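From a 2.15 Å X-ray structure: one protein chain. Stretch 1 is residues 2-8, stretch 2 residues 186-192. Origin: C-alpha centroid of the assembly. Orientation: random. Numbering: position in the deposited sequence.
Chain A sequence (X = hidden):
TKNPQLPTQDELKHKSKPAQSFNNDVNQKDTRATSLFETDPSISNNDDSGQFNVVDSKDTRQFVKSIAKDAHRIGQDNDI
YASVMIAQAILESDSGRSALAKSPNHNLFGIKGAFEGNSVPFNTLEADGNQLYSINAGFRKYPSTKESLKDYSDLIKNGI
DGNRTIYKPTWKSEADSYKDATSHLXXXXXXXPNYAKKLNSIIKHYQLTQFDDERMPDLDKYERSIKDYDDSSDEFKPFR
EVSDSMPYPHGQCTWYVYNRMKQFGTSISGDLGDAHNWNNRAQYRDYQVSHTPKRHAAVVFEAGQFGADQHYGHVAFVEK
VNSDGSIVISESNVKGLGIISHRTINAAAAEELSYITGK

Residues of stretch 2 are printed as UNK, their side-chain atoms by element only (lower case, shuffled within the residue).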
# COMPACT_ATOMS: atom_id res chain seq x y z
N LYS A 2 -16.56 -16.90 -11.10
CA LYS A 2 -15.52 -17.56 -10.24
C LYS A 2 -14.10 -17.01 -10.50
O LYS A 2 -13.13 -17.78 -10.50
CB LYS A 2 -15.56 -19.08 -10.45
CG LYS A 2 -15.38 -19.52 -11.90
CD LYS A 2 -15.63 -21.00 -12.07
CE LYS A 2 -15.46 -21.42 -13.51
NZ LYS A 2 -15.77 -22.87 -13.68
N ASN A 3 -14.00 -15.69 -10.67
CA ASN A 3 -12.71 -14.99 -10.92
C ASN A 3 -11.65 -15.31 -9.84
O ASN A 3 -11.79 -14.91 -8.69
CB ASN A 3 -12.97 -13.47 -10.97
CG ASN A 3 -11.73 -12.64 -11.33
OD1 ASN A 3 -10.60 -13.12 -11.31
ND2 ASN A 3 -11.96 -11.37 -11.64
N PRO A 4 -10.58 -16.04 -10.23
CA PRO A 4 -9.52 -16.41 -9.27
C PRO A 4 -8.77 -15.25 -8.57
O PRO A 4 -8.24 -15.45 -7.47
CB PRO A 4 -8.55 -17.24 -10.12
CG PRO A 4 -9.41 -17.82 -11.19
CD PRO A 4 -10.37 -16.72 -11.53
N GLN A 5 -8.70 -14.07 -9.20
CA GLN A 5 -8.04 -12.92 -8.58
C GLN A 5 -8.82 -12.31 -7.41
O GLN A 5 -8.27 -11.48 -6.67
CB GLN A 5 -7.73 -11.81 -9.60
CG GLN A 5 -6.44 -12.00 -10.36
CD GLN A 5 -5.24 -12.02 -9.44
OE1 GLN A 5 -4.56 -13.03 -9.33
NE2 GLN A 5 -5.00 -10.93 -8.73
N LEU A 6 -10.08 -12.69 -7.24
CA LEU A 6 -10.89 -12.14 -6.16
C LEU A 6 -11.07 -13.21 -5.09
O LEU A 6 -10.70 -14.36 -5.32
CB LEU A 6 -12.24 -11.65 -6.71
CG LEU A 6 -12.14 -10.59 -7.82
CD1 LEU A 6 -13.53 -10.28 -8.36
CD2 LEU A 6 -11.45 -9.31 -7.35
N PRO A 7 -11.57 -12.82 -3.90
CA PRO A 7 -11.77 -13.83 -2.85
C PRO A 7 -12.79 -14.89 -3.23
O PRO A 7 -13.86 -14.58 -3.74
CB PRO A 7 -12.29 -13.00 -1.67
CG PRO A 7 -11.82 -11.62 -1.91
CD PRO A 7 -11.78 -11.45 -3.40
N THR A 8 -12.44 -16.15 -2.98
CA THR A 8 -13.33 -17.26 -3.23
C THR A 8 -14.23 -17.45 -2.01
O THR A 8 -14.00 -16.85 -0.96
CB THR A 8 -12.56 -18.57 -3.46
OG1 THR A 8 -11.79 -18.88 -2.30
CG2 THR A 8 -11.64 -18.44 -4.67
N UNK A 186 -10.54 -2.00 -12.08
CA UNK A 186 -11.27 -1.65 -10.85
C UNK A 186 -12.04 -2.79 -10.17
O UNK A 186 -12.06 -2.86 -8.95
c UNK A 186 -12.26 -0.51 -11.17
o UNK A 186 -12.99 -0.10 -10.02
N UNK A 187 -12.68 -3.65 -10.95
CA UNK A 187 -13.49 -4.74 -10.37
C UNK A 187 -13.16 -6.13 -10.86
O UNK A 187 -13.78 -7.10 -10.44
n UNK A 187 -17.84 -0.29 -9.65
c UNK A 187 -16.77 -1.23 -9.20
c UNK A 187 -14.99 -4.40 -10.55
c UNK A 187 -15.43 -3.28 -9.62
c UNK A 187 -16.64 -2.48 -10.08
N UNK A 188 -12.14 -6.24 -11.71
CA UNK A 188 -11.75 -7.52 -12.28
C UNK A 188 -10.41 -8.05 -11.75
O UNK A 188 -10.09 -9.22 -11.95
c UNK A 188 -11.65 -7.39 -13.80
c UNK A 188 -13.01 -7.05 -14.40
o UNK A 188 -10.73 -6.35 -14.13
N UNK A 189 -9.64 -7.19 -11.08
CA UNK A 189 -8.32 -7.56 -10.61
C UNK A 189 -8.16 -7.50 -9.09
O UNK A 189 -7.43 -8.32 -8.52
c UNK A 189 -3.71 -7.58 -10.35
c UNK A 189 -4.25 -8.58 -12.46
c UNK A 189 -3.35 -8.36 -11.44
c UNK A 189 -5.90 -7.24 -11.31
c UNK A 189 -7.28 -6.65 -11.25
c UNK A 189 -5.52 -8.03 -12.39
o UNK A 189 -2.10 -8.91 -11.53
c UNK A 189 -4.98 -7.03 -10.29
N UNK A 190 -8.81 -6.53 -8.46
CA UNK A 190 -8.72 -6.33 -7.01
C UNK A 190 -10.04 -5.87 -6.40
O UNK A 190 -10.94 -5.41 -7.11
c UNK A 190 -7.64 -5.30 -6.70
N UNK A 191 -10.13 -6.01 -5.09
CA UNK A 191 -11.32 -5.59 -4.35
C UNK A 191 -11.21 -4.13 -3.89
O UNK A 191 -12.21 -3.47 -3.60
c UNK A 191 -11.77 -7.93 -3.54
o UNK A 191 -10.36 -6.44 -2.31
c UNK A 191 -11.53 -6.49 -3.12
N UNK A 192 -9.98 -3.64 -3.83
CA UNK A 192 -9.68 -2.27 -3.42
C UNK A 192 -10.50 -1.30 -4.28
O UNK A 192 -10.28 -1.21 -5.48
c UNK A 192 -7.70 -0.66 -3.09
o UNK A 192 -6.46 -0.48 -2.97
c UNK A 192 -8.16 -2.02 -3.59
o UNK A 192 -8.53 0.23 -2.81

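Position 186 carries one side-chain carbon followed by one oxygen, a bare hydroxymethyl group, and nothing on stretch 1 comes near it; its side chain is out of reach of stretch 1. A single carbon ending in oxygen is serine, Ser186.

At position 187 four carbons run in a row and end in nitrogen. This chain leaves the contact, its CA-to-CB bond pointing away from stretch 1, and its side chain makes no contact with it. An unbranched chain of four carbons with a terminal amine is lysine, Lys187. It takes part through its backbone, the carbonyl O of Lys187 lying 3.8 Å from CD1 of Leu6.

Position 188 has a first carbon that carries one oxygen and one further carbon. The CA-to-CB bond again points away from stretch 1, while the main-chain carbonyl accepts a hydrogen bond from the side chain of Asn3. A beta-branched residue with one hydroxyl and one methyl is threonine, Thr188. The bond runs from ND2 of Asn3 to O of Thr188 at 2.9 Å, with an angle of 161° at the hydrogen, close to straight. The same carbonyl O of Thr188 is 4.2 Å from CB of Gln5.

Position 189 shows one carbon leading to a ring of six carbons that bears one oxygen. Its CA-to-CB bond points away, yet the end of the side chain comes nearer, and the amide nitrogen NE2 of Gln5 sits over one face of the ring. A hydroxylated six-membered ring on a single carbon is tyrosine, Tyr189. NE2 of Gln5 is 3.9 Å from CE2 of Tyr189 and 3.6 Å from its backbone O, so the amide packs against both ring and main chain.

Position 190 has a single side-chain carbon, directed away from stretch 1; this is alanine, Ala190. Its backbone C is 3.8 Å from CD2 of Leu6.

Position 191 repeats the pattern of one carbon carrying an oxygen and a carbon, here set sideways to stretch 1, with its methyl against Leu6 and Pro7. It is threonine, Thr191. CG2 of Thr191 lies 3.5 Å from CD of Pro7 and 4.1 Å from CD2 of Leu6.

Position 192 has two carbons, the second carrying two oxygens: a carboxylate one methylene from the backbone, hence aspartate, Asp192. It makes no contact with stretch 1.

The contact joins two irregular segments far apart in sequence and buries 321 Å² in total. A type I turn from Asn3 to Leu6, closed by Leu6 N to Asn3 O at 3.2 Å, brings the side chains of Asn3, Gln5 and Leu6 to stretch 2. Asn3 uses both ends of its amide: OD1 of Asn3 accepts from N of Gln5 at 3.0 Å, steadying the turn, while ND2 makes the one hydrogen bond between the stretches. Beside that polar link the fit is by packing, with Leu6 against backbone atoms of Lys187, Tyr189 and Ala190 and Pro7 resting on the methyl of Thr191.

Stretch 2 186-192: SKTYATD
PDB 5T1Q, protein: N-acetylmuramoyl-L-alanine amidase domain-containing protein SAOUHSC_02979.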